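Local coordinates for protein translation initiation inhibitor (Streptococcus pyogenes, PDB 2EWC) that is of unknown function but belongs to the highly conserved YjgF family and is named a putative translation initiation inhibitor, at residues G22-Q36 with Q108-H122. Residues are numbered along the deposited sequence; the frame is centred on the assembly and turned at random.
Sequences GDFYYLNYCVGNVGQ and QGLLFQVDGVAYSKH
Asp23 and His122 close one end of an antiparallel ladder in which strand 24-30 runs against strand 112-119, central in the six-stranded mixed sheet between strands 15-21 and 63-70. Asp23 OD1 accepts two hydrogen bonds from His122: the backbone N reaches it from above the carboxylate plane at 2.9 Å, while ring ND1, 3.0 Å away, comes nearly along the C-O axis. With chi1 at -67°, the Asp23 carboxylate is anti to its own carbonyl carbon and lies beside Lys121, whose CD passes OD2. A water lies between Asp23 OD2 and Tyr119 OH, hydrogen-bonded to both. Tyr119 swings its ring anti to the backbone N (chi1 172°), laying CD1 over one face of the Phe24 ring, 3.4 Å from Phe24 CZ; the two rings meet obliquely, their planes 54° apart. Next in the ladder, Ala118 N bonds Tyr25 O at 2.8 Å. On the sheet face of Phe24, Val117 spreads its methyls, CG1 to the Phe24 edge and CG2 to Tyr26 CE1 at 3.9 Å. The Gln113 amide lies almost parallel to the Tyr29 ring, with NE2 3.6 Å from Tyr29 CD1, and Val31 CG2 presses on Leu110 CD1. Backbone bonds and apolar contacts thus join the strands, one carboxylate oxygen accepting two hydrogen bonds holds His122, the last modelled residue, and Phe24, meeting Phe24 of neighbouring subunits, and Asp115, salt-bridged to Lys95 of a second subunit, carry the contact outward.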
ATOM      1  N   GLY B  22     -47.020  -1.596  -6.243  1.00 29.71           N
ATOM      2  CA  GLY B  22     -46.808  -0.219  -6.700  1.00 30.19           C
ATOM      3  C   GLY B  22     -46.034  -0.178  -8.009  1.00 30.80           C
ATOM      4  O   GLY B  22     -46.490  -0.722  -9.008  1.00 30.70           O
ATOM      5  N   ASP B  23     -44.854   0.452  -7.990  1.00 31.02           N
ATOM      6  CA  ASP B  23     -44.024   0.612  -9.192  1.00 31.10           C
ATOM      7  C   ASP B  23     -43.011  -0.531  -9.377  1.00 31.01           C
ATOM      8  O   ASP B  23     -42.254  -0.534 -10.360  1.00 31.22           O
ATOM      9  CB  ASP B  23     -43.282   1.960  -9.147  1.00 30.47           C
ATOM     10  CG  ASP B  23     -44.222   3.169  -9.250  1.00 32.80           C
ATOM     11  OD1 ASP B  23     -45.356   3.039  -9.804  1.00 31.16           O
ATOM     12  OD2 ASP B  23     -43.804   4.264  -8.799  1.00 31.49           O
ATOM     13  N   PHE B  24     -42.989  -1.478  -8.434  1.00 30.55           N
ATOM     14  CA  PHE B  24     -41.986  -2.560  -8.419  1.00 29.92           C
ATOM     15  C   PHE B  24     -42.574  -3.938  -8.627  1.00 30.49           C
ATOM     16  O   PHE B  24     -43.707  -4.201  -8.229  1.00 29.67           O
ATOM     17  CB  PHE B  24     -41.161  -2.498  -7.145  1.00 29.47           C
ATOM     18  CG  PHE B  24     -40.227  -1.314  -7.111  1.00 29.73           C
ATOM     19  CD1 PHE B  24     -38.929  -1.421  -7.605  1.00 30.91           C
ATOM     20  CD2 PHE B  24     -40.675  -0.072  -6.670  1.00 30.66           C
ATOM     21  CE1 PHE B  24     -38.071  -0.316  -7.605  1.00 32.00           C
ATOM     22  CE2 PHE B  24     -39.827   1.039  -6.677  1.00 30.38           C
ATOM     23  CZ  PHE B  24     -38.521   0.910  -7.137  1.00 29.79           C
ATOM     24  N   TYR B  25     -41.810  -4.796  -9.313  1.00 30.39           N
ATOM     25  CA  TYR B  25     -42.276  -6.114  -9.687  1.00 30.39           C
ATOM     26  C   TYR B  25     -41.251  -7.120  -9.237  1.00 30.66           C
ATOM     27  O   TYR B  25     -40.077  -6.990  -9.582  1.00 31.64           O
ATOM     28  CB  TYR B  25     -42.484  -6.204 -11.190  1.00 30.97           C
ATOM     29  CG  TYR B  25     -43.523  -5.241 -11.694  1.00 32.35           C
ATOM     30  CD1 TYR B  25     -44.809  -5.674 -11.960  1.00 31.84           C
ATOM     31  CD2 TYR B  25     -43.227  -3.882 -11.863  1.00 32.34           C
ATOM     32  CE1 TYR B  25     -45.784  -4.786 -12.406  1.00 34.13           C
ATOM     33  CE2 TYR B  25     -44.198  -2.985 -12.307  1.00 33.26           C
ATOM     34  CZ  TYR B  25     -45.469  -3.454 -12.573  1.00 32.69           C
ATOM     35  OH  TYR B  25     -46.437  -2.598 -13.013  1.00 34.12           O
ATOM     36  N   TYR B  26     -41.687  -8.103  -8.456  1.00 30.00           N
ATOM     37  CA  TYR B  26     -40.783  -9.098  -7.877  1.00 30.58           C
ATOM     38  C   TYR B  26     -40.981 -10.451  -8.550  1.00 30.58           C
ATOM     39  O   TYR B  26     -42.062 -11.027  -8.499  1.00 29.95           O
ATOM     40  CB  TYR B  26     -41.010  -9.217  -6.369  1.00 30.13           C
ATOM     41  CG  TYR B  26     -40.648  -7.947  -5.675  1.00 30.08           C
ATOM     42  CD1 TYR B  26     -39.394  -7.799  -5.085  1.00 30.16           C
ATOM     43  CD2 TYR B  26     -41.532  -6.859  -5.656  1.00 28.67           C
ATOM     44  CE1 TYR B  26     -39.029  -6.616  -4.494  1.00 31.30           C
ATOM     45  CE2 TYR B  26     -41.169  -5.678  -5.055  1.00 29.66           C
ATOM     46  CZ  TYR B  26     -39.921  -5.567  -4.469  1.00 29.50           C
ATOM     47  OH  TYR B  26     -39.532  -4.392  -3.878  1.00 30.43           O
ATOM     48  N   LEU B  27     -39.921 -10.942  -9.173  1.00 31.21           N
ATOM     49  CA  LEU B  27     -39.942 -12.236  -9.858  1.00 31.78           C
ATOM     50  C   LEU B  27     -39.492 -13.364  -8.941  1.00 31.24           C
ATOM     51  O   LEU B  27     -38.424 -13.292  -8.318  1.00 31.61           O
ATOM     52  CB  LEU B  27     -39.051 -12.186 -11.099  1.00 32.50           C
ATOM     53  CG  LEU B  27     -39.560 -11.307 -12.259  1.00 35.33           C
ATOM     54  CD1 LEU B  27     -38.466 -10.359 -12.794  1.00 37.29           C
ATOM     55  CD2 LEU B  27     -40.066 -12.194 -13.342  1.00 36.34           C
ATOM     56  N   ASN B  28     -40.334 -14.385  -8.831  1.00 30.45           N
ATOM     57  CA  ASN B  28     -39.956 -15.651  -8.228  1.00 30.12           C
ATOM     58  C   ASN B  28     -38.751 -16.223  -9.030  1.00 30.34           C
ATOM     59  O   ASN B  28     -38.446 -15.731 -10.131  1.00 29.14           O
ATOM     60  CB  ASN B  28     -41.165 -16.581  -8.274  1.00 29.92           C
ATOM     61  CG  ASN B  28     -40.994 -17.824  -7.434  1.00 29.70           C
ATOM     62  OD1 ASN B  28     -41.174 -17.795  -6.224  1.00 30.21           O
ATOM     63  ND2 ASN B  28     -40.671 -18.934  -8.079  1.00 28.26           N
ATOM     64  N   TYR B  29     -38.030 -17.205  -8.478  1.00 31.02           N
ATOM     65  CA  TYR B  29     -36.908 -17.804  -9.220  1.00 31.45           C
ATOM     66  C   TYR B  29     -37.423 -18.286 -10.583  1.00 31.73           C
ATOM     67  O   TYR B  29     -38.530 -18.827 -10.689  1.00 31.36           O
ATOM     68  CB  TYR B  29     -36.231 -18.954  -8.440  1.00 31.92           C
ATOM     69  CG  TYR B  29     -37.124 -20.156  -8.212  1.00 32.66           C
ATOM     70  CD1 TYR B  29     -37.235 -21.160  -9.178  1.00 31.30           C
ATOM     71  CD2 TYR B  29     -37.866 -20.285  -7.026  1.00 31.77           C
ATOM     72  CE1 TYR B  29     -38.066 -22.277  -8.969  1.00 33.20           C
ATOM     73  CE2 TYR B  29     -38.687 -21.377  -6.805  1.00 32.71           C
ATOM     74  CZ  TYR B  29     -38.784 -22.377  -7.781  1.00 34.71           C
ATOM     75  OH  TYR B  29     -39.607 -23.468  -7.579  1.00 36.60           O
ATOM     76  N   CYS B  30     -36.624 -18.049 -11.617  1.00 32.03           N
ATOM     77  CA  CYS B  30     -36.943 -18.433 -12.977  1.00 32.32           C
ATOM     78  C   CYS B  30     -36.015 -19.531 -13.444  1.00 32.35           C
ATOM     79  O   CYS B  30     -34.809 -19.455 -13.275  1.00 31.64           O
ATOM     80  CB  CYS B  30     -36.797 -17.249 -13.922  1.00 32.22           C
ATOM     81  SG  CYS B  30     -37.880 -15.879 -13.557  1.00 34.66           S
ATOM     82  N   VAL B  31     -36.611 -20.513 -14.099  1.00 33.18           N
ATOM     83  CA  VAL B  31     -35.972 -21.744 -14.461  1.00 34.29           C
ATOM     84  C   VAL B  31     -36.540 -22.156 -15.822  1.00 34.21           C
ATOM     85  O   VAL B  31     -37.716 -21.921 -16.081  1.00 34.82           O
ATOM     86  CB  VAL B  31     -36.270 -22.783 -13.336  1.00 34.81           C
ATOM     87  CG1 VAL B  31     -37.247 -23.881 -13.786  1.00 35.24           C
ATOM     88  CG2 VAL B  31     -35.017 -23.355 -12.829  1.00 34.70           C
ATOM     89  N   GLY B  32     -35.710 -22.722 -16.701  1.00 34.41           N
ATOM     90  CA  GLY B  32     -36.161 -23.146 -18.035  1.00 34.73           C
ATOM     91  C   GLY B  32     -35.216 -24.120 -18.726  1.00 34.96           C
ATOM     92  O   GLY B  32     -34.035 -24.217 -18.356  1.00 35.00           O
ATOM     93  N   ASN B  33     -35.723 -24.823 -19.749  1.00 35.35           N
ATOM     94  CA  ASN B  33     -34.944 -25.809 -20.517  1.00 35.21           C
ATOM     95  C   ASN B  33     -34.195 -26.791 -19.614  1.00 35.68           C
ATOM     96  O   ASN B  33     -33.006 -27.002 -19.822  1.00 35.57           O
ATOM     97  CB  ASN B  33     -33.918 -25.095 -21.418  1.00 34.83           C
ATOM     98  CG  ASN B  33     -34.568 -24.287 -22.535  1.00 35.60           C
ATOM     99  OD1 ASN B  33     -35.688 -24.571 -22.934  1.00 36.35           O
ATOM    100  ND2 ASN B  33     -33.857 -23.270 -23.045  1.00 33.60           N
ATOM    101  N   VAL B  34     -34.834 -27.369 -18.593  1.00 36.51           N
ATOM    102  CA  VAL B  34     -34.020 -28.147 -17.626  1.00 37.57           C
ATOM    103  C   VAL B  34     -33.611 -29.515 -18.172  1.00 37.45           C
ATOM    104  O   VAL B  34     -34.285 -30.098 -19.037  1.00 37.67           O
ATOM    105  CB  VAL B  34     -34.583 -28.210 -16.125  1.00 38.74           C
ATOM    106  CG1 VAL B  34     -33.512 -28.796 -15.141  1.00 38.19           C
ATOM    107  CG2 VAL B  34     -35.035 -26.815 -15.598  1.00 38.53           C
ATOM    108  N   GLY B  35     -32.464 -29.988 -17.710  1.00 37.10           N
ATOM    109  CA  GLY B  35     -31.851 -31.157 -18.293  1.00 36.68           C
ATOM    110  C   GLY B  35     -30.934 -30.813 -19.451  1.00 36.71           C
ATOM    111  O   GLY B  35     -30.200 -31.666 -19.930  1.00 37.16           O
ATOM    112  N   GLN B  36     -30.977 -29.572 -19.920  1.00 36.03           N
ATOM    113  CA  GLN B  36     -30.106 -29.171 -21.017  1.00 36.26           C
ATOM    114  C   GLN B  36     -28.809 -28.568 -20.464  1.00 34.97           C
ATOM    115  O   GLN B  36     -28.628 -28.506 -19.239  1.00 34.90           O
ATOM    116  CB  GLN B  36     -30.842 -28.234 -21.982  1.00 35.58           C
ATOM    117  CG  GLN B  36     -32.057 -28.898 -22.620  1.00 37.96           C
ATOM    118  CD  GLN B  36     -32.875 -27.945 -23.495  1.00 39.01           C
ATOM    119  OE1 GLN B  36     -32.325 -27.077 -24.180  1.00 42.20           O
ATOM    120  NE2 GLN B  36     -34.199 -28.117 -23.481  1.00 42.55           N
ATOM    121  N   GLN B 108     -28.552 -34.179 -17.283  1.00 29.91           N
ATOM    122  CA  GLN B 108     -29.899 -33.606 -17.234  1.00 30.62           C
ATOM    123  C   GLN B 108     -30.285 -33.000 -15.870  1.00 30.28           C
ATOM    124  O   GLN B 108     -31.461 -32.961 -15.532  1.00 31.30           O
ATOM    125  CB  GLN B 108     -30.947 -34.637 -17.685  1.00 30.81           C
ATOM    126  CG  GLN B 108     -30.729 -35.148 -19.124  1.00 34.53           C
ATOM    127  CD  GLN B 108     -29.802 -36.359 -19.174  1.00 38.93           C
ATOM    128  OE1 GLN B 108     -29.863 -37.238 -18.304  1.00 41.20           O
ATOM    129  NE2 GLN B 108     -28.940 -36.413 -20.195  1.00 39.77           N
ATOM    130  N   GLY B 109     -29.317 -32.547 -15.074  1.00 28.79           N
ATOM    131  CA  GLY B 109     -29.661 -31.957 -13.786  1.00 26.37           C
ATOM    132  C   GLY B 109     -29.931 -30.465 -13.896  1.00 24.70           C
ATOM    133  O   GLY B 109     -29.704 -29.871 -14.955  1.00 24.11           O
ATOM    134  N   LEU B 110     -30.393 -29.855 -12.804  1.00 23.54           N
ATOM    135  CA  LEU B 110     -30.657 -28.419 -12.774  1.00 23.41           C
ATOM    136  C   LEU B 110     -29.369 -27.674 -12.479  1.00 23.99           C
ATOM    137  O   LEU B 110     -28.686 -28.006 -11.501  1.00 25.25           O
ATOM    138  CB  LEU B 110     -31.698 -28.082 -11.704  1.00 23.16           C
ATOM    139  CG  LEU B 110     -31.948 -26.600 -11.371  1.00 24.62           C
ATOM    140  CD1 LEU B 110     -32.572 -25.825 -12.588  1.00 23.49           C
ATOM    141  CD2 LEU B 110     -32.863 -26.512 -10.144  1.00 22.97           C
ATOM    142  N   LEU B 111     -29.034 -26.678 -13.305  1.00 23.34           N
ATOM    143  CA  LEU B 111     -27.763 -25.959 -13.185  1.00 23.66           C
ATOM    144  C   LEU B 111     -27.866 -24.483 -12.832  1.00 23.87           C
ATOM    145  O   LEU B 111     -26.873 -23.872 -12.435  1.00 23.75           O
ATOM    146  CB  LEU B 111     -26.937 -26.104 -14.487  1.00 23.16           C
ATOM    147  CG  LEU B 111     -26.740 -27.535 -15.021  1.00 26.15           C
ATOM    148  CD1 LEU B 111     -26.208 -27.571 -16.476  1.00 26.69           C
ATOM    149  CD2 LEU B 111     -25.862 -28.420 -14.064  1.00 26.11           C
ATOM    150  N   PHE B 112     -29.049 -23.894 -12.996  1.00 24.24           N
ATOM    151  CA  PHE B 112     -29.159 -22.440 -12.985  1.00 24.68           C
ATOM    152  C   PHE B 112     -30.582 -21.961 -12.701  1.00 25.41           C
ATOM    153  O   PHE B 112     -31.552 -22.554 -13.184  1.00 25.61           O
ATOM    154  CB  PHE B 112     -28.675 -21.897 -14.334  1.00 24.38           C
ATOM    155  CG  PHE B 112     -28.728 -20.403 -14.444  1.00 23.61           C
ATOM    156  CD1 PHE B 112     -27.709 -19.614 -13.905  1.00 22.08           C
ATOM    157  CD2 PHE B 112     -29.807 -19.784 -15.062  1.00 23.12           C
ATOM    158  CE1 PHE B 112     -27.756 -18.214 -13.995  1.00 23.77           C
ATOM    159  CE2 PHE B 112     -29.875 -18.388 -15.154  1.00 22.61           C
ATOM    160  CZ  PHE B 112     -28.827 -17.602 -14.626  1.00 23.21           C
ATOM    161  N   GLN B 113     -30.693 -20.906 -11.897  1.00 25.69           N
ATOM    162  CA  GLN B 113     -31.961 -20.217 -11.659  1.00 27.14           C
ATOM    163  C   GLN B 113     -31.648 -18.742 -11.631  1.00 27.16           C
ATOM    164  O   GLN B 113     -30.507 -18.365 -11.370  1.00 26.53           O
ATOM    165  CB  GLN B 113     -32.584 -20.599 -10.324  1.00 26.28           C
ATOM    166  CG  GLN B 113     -33.020 -22.052 -10.191  1.00 28.64           C
ATOM    167  CD  GLN B 113     -33.737 -22.312  -8.865  1.00 30.43           C
ATOM    168  OE1 GLN B 113     -33.642 -21.514  -7.935  1.00 32.89           O
ATOM    169  NE2 GLN B 113     -34.438 -23.447  -8.769  1.00 35.19           N
ATOM    170  N   VAL B 114     -32.650 -17.910 -11.916  1.00 27.32           N
ATOM    171  CA  VAL B 114     -32.483 -16.477 -11.774  1.00 28.52           C
ATOM    172  C   VAL B 114     -33.749 -15.861 -11.167  1.00 29.52           C
ATOM    173  O   VAL B 114     -34.836 -16.377 -11.344  1.00 28.94           O
ATOM    174  CB  VAL B 114     -32.050 -15.815 -13.112  1.00 29.22           C
ATOM    175  CG1 VAL B 114     -33.174 -15.877 -14.202  1.00 27.45           C
ATOM    176  CG2 VAL B 114     -31.559 -14.410 -12.871  1.00 30.19           C
ATOM    177  N   ASP B 115     -33.591 -14.802 -10.382  1.00 30.38           N
ATOM    178  CA  ASP B 115     -34.735 -14.022  -9.955  1.00 31.36           C
ATOM    179  C   ASP B 115     -34.409 -12.551 -10.152  1.00 31.55           C
ATOM    180  O   ASP B 115     -33.340 -12.213 -10.662  1.00 32.46           O
ATOM    181  CB  ASP B 115     -35.142 -14.381  -8.515  1.00 31.69           C
ATOM    182  CG  ASP B 115     -34.316 -13.661  -7.450  1.00 35.45           C
ATOM    183  OD1 ASP B 115     -34.785 -13.597  -6.281  1.00 39.19           O
ATOM    184  OD2 ASP B 115     -33.215 -13.145  -7.753  1.00 38.81           O
ATOM    185  N   GLY B 116     -35.313 -11.658  -9.773  1.00 31.99           N
ATOM    186  CA  GLY B 116     -35.027 -10.237  -9.914  1.00 30.71           C
ATOM    187  C   GLY B 116     -36.146  -9.321  -9.486  1.00 30.61           C
ATOM    188  O   GLY B 116     -37.229  -9.774  -9.082  1.00 30.19           O
ATOM    189  N   VAL B 117     -35.851  -8.024  -9.578  1.00 29.68           N
ATOM    190  CA  VAL B 117     -36.801  -6.957  -9.372  1.00 29.40           C
ATOM    191  C   VAL B 117     -36.902  -6.177 -10.705  1.00 29.24           C
ATOM    192  O   VAL B 117     -35.892  -5.919 -11.343  1.00 29.02           O
ATOM    193  CB  VAL B 117     -36.328  -6.003  -8.219  1.00 29.54           C
ATOM    194  CG1 VAL B 117     -37.398  -4.984  -7.891  1.00 28.06           C
ATOM    195  CG2 VAL B 117     -35.940  -6.801  -6.942  1.00 28.47           C
ATOM    196  N   ALA B 118     -38.111  -5.823 -11.118  1.00 29.44           N
ATOM    197  CA  ALA B 118     -38.322  -4.907 -12.251  1.00 30.10           C
ATOM    198  C   ALA B 118     -39.050  -3.618 -11.808  1.00 30.86           C
ATOM    199  O   ALA B 118     -39.620  -3.566 -10.715  1.00 30.87           O
ATOM    200  CB  ALA B 118     -39.088  -5.610 -13.369  1.00 28.95           C
ATOM    201  N   TYR B 119     -39.047  -2.587 -12.657  1.00 31.33           N
ATOM    202  CA  TYR B 119     -39.642  -1.316 -12.281  1.00 32.02           C
ATOM    203  C   TYR B 119     -40.396  -0.694 -13.443  1.00 33.37           C
ATOM    204  O   TYR B 119     -39.970  -0.791 -14.600  1.00 33.10           O
ATOM    205  CB  TYR B 119     -38.551  -0.361 -11.821  1.00 31.88           C
ATOM    206  CG  TYR B 119     -38.987   1.079 -11.561  1.00 32.37           C
ATOM    207  CD1 TYR B 119     -39.552   1.443 -10.339  1.00 31.78           C
ATOM    208  CD2 TYR B 119     -38.795   2.079 -12.518  1.00 32.64           C
ATOM    209  CE1 TYR B 119     -39.922   2.746 -10.064  1.00 30.99           C
ATOM    210  CE2 TYR B 119     -39.173   3.420 -12.253  1.00 33.14           C
ATOM    211  CZ  TYR B 119     -39.738   3.729 -11.007  1.00 31.98           C
ATOM    212  OH  TYR B 119     -40.125   5.010 -10.692  1.00 32.16           O
ATOM    213  N   SER B 120     -41.503  -0.037 -13.112  1.00 34.36           N
ATOM    214  CA  SER B 120     -42.286   0.708 -14.073  1.00 36.25           C
ATOM    215  C   SER B 120     -43.142   1.747 -13.337  1.00 37.60           C
ATOM    216  O   SER B 120     -44.085   1.399 -12.621  1.00 37.72           O
ATOM    217  CB  SER B 120     -43.165  -0.228 -14.893  1.00 35.38           C
ATOM    218  OG  SER B 120     -43.757   0.488 -15.952  1.00 36.11           O
ATOM    219  N   LYS B 121     -42.794   3.013 -13.521  1.00 39.20           N
ATOM    220  CA  LYS B 121     -43.466   4.131 -12.841  1.00 41.70           C
ATOM    221  C   LYS B 121     -44.927   4.328 -13.278  1.00 42.70           C
ATOM    222  O   LYS B 121     -45.205   4.464 -14.468  1.00 42.27           O
ATOM    223  CB  LYS B 121     -42.651   5.427 -13.038  1.00 41.96           C
ATOM    224  CG  LYS B 121     -43.317   6.742 -12.586  1.00 42.97           C
ATOM    225  CD  LYS B 121     -43.571   6.776 -11.090  1.00 44.92           C
ATOM    226  CE  LYS B 121     -44.212   8.096 -10.656  1.00 46.03           C
ATOM    227  NZ  LYS B 121     -43.197   9.163 -10.466  1.00 47.87           N
ATOM    228  N   HIS B 122     -45.842   4.324 -12.304  1.00 44.41           N
ATOM    229  CA  HIS B 122     -47.236   4.785 -12.511  1.00 46.77           C
ATOM    230  C   HIS B 122     -47.442   6.236 -12.028  1.00 46.86           C
ATOM    231  O   HIS B 122     -48.096   7.048 -12.709  1.00 47.51           O
ATOM    232  CB  HIS B 122     -48.252   3.861 -11.820  1.00 47.34           C
ATOM    233  CG  HIS B 122     -48.124   2.421 -12.211  1.00 49.62           C
ATOM    234  ND1 HIS B 122     -47.338   1.525 -11.512  1.00 51.68           N
ATOM    235  CD2 HIS B 122     -48.675   1.721 -13.231  1.00 51.38           C
ATOM    236  CE1 HIS B 122     -47.409   0.335 -12.084  1.00 51.67           C
ATOM    237  NE2 HIS B 122     -48.219   0.428 -13.127  1.00 53.38           N
TER
HETATM  238  O   HOH W   1     -41.482   5.257  -8.471  1.00 32.03           O
HETATM  239  O   HOH W   2     -37.470 -13.849  -5.424  1.00 31.42           O
HETATM  240  O   HOH W   3     -37.400 -10.904  -6.481  1.00 32.12           O
HETATM  241  O   HOH W   4     -32.783 -22.591 -15.722  1.00 30.99           O
HETATM  242  O   HOH W   5     -27.929 -30.580 -17.366  1.00 39.80           O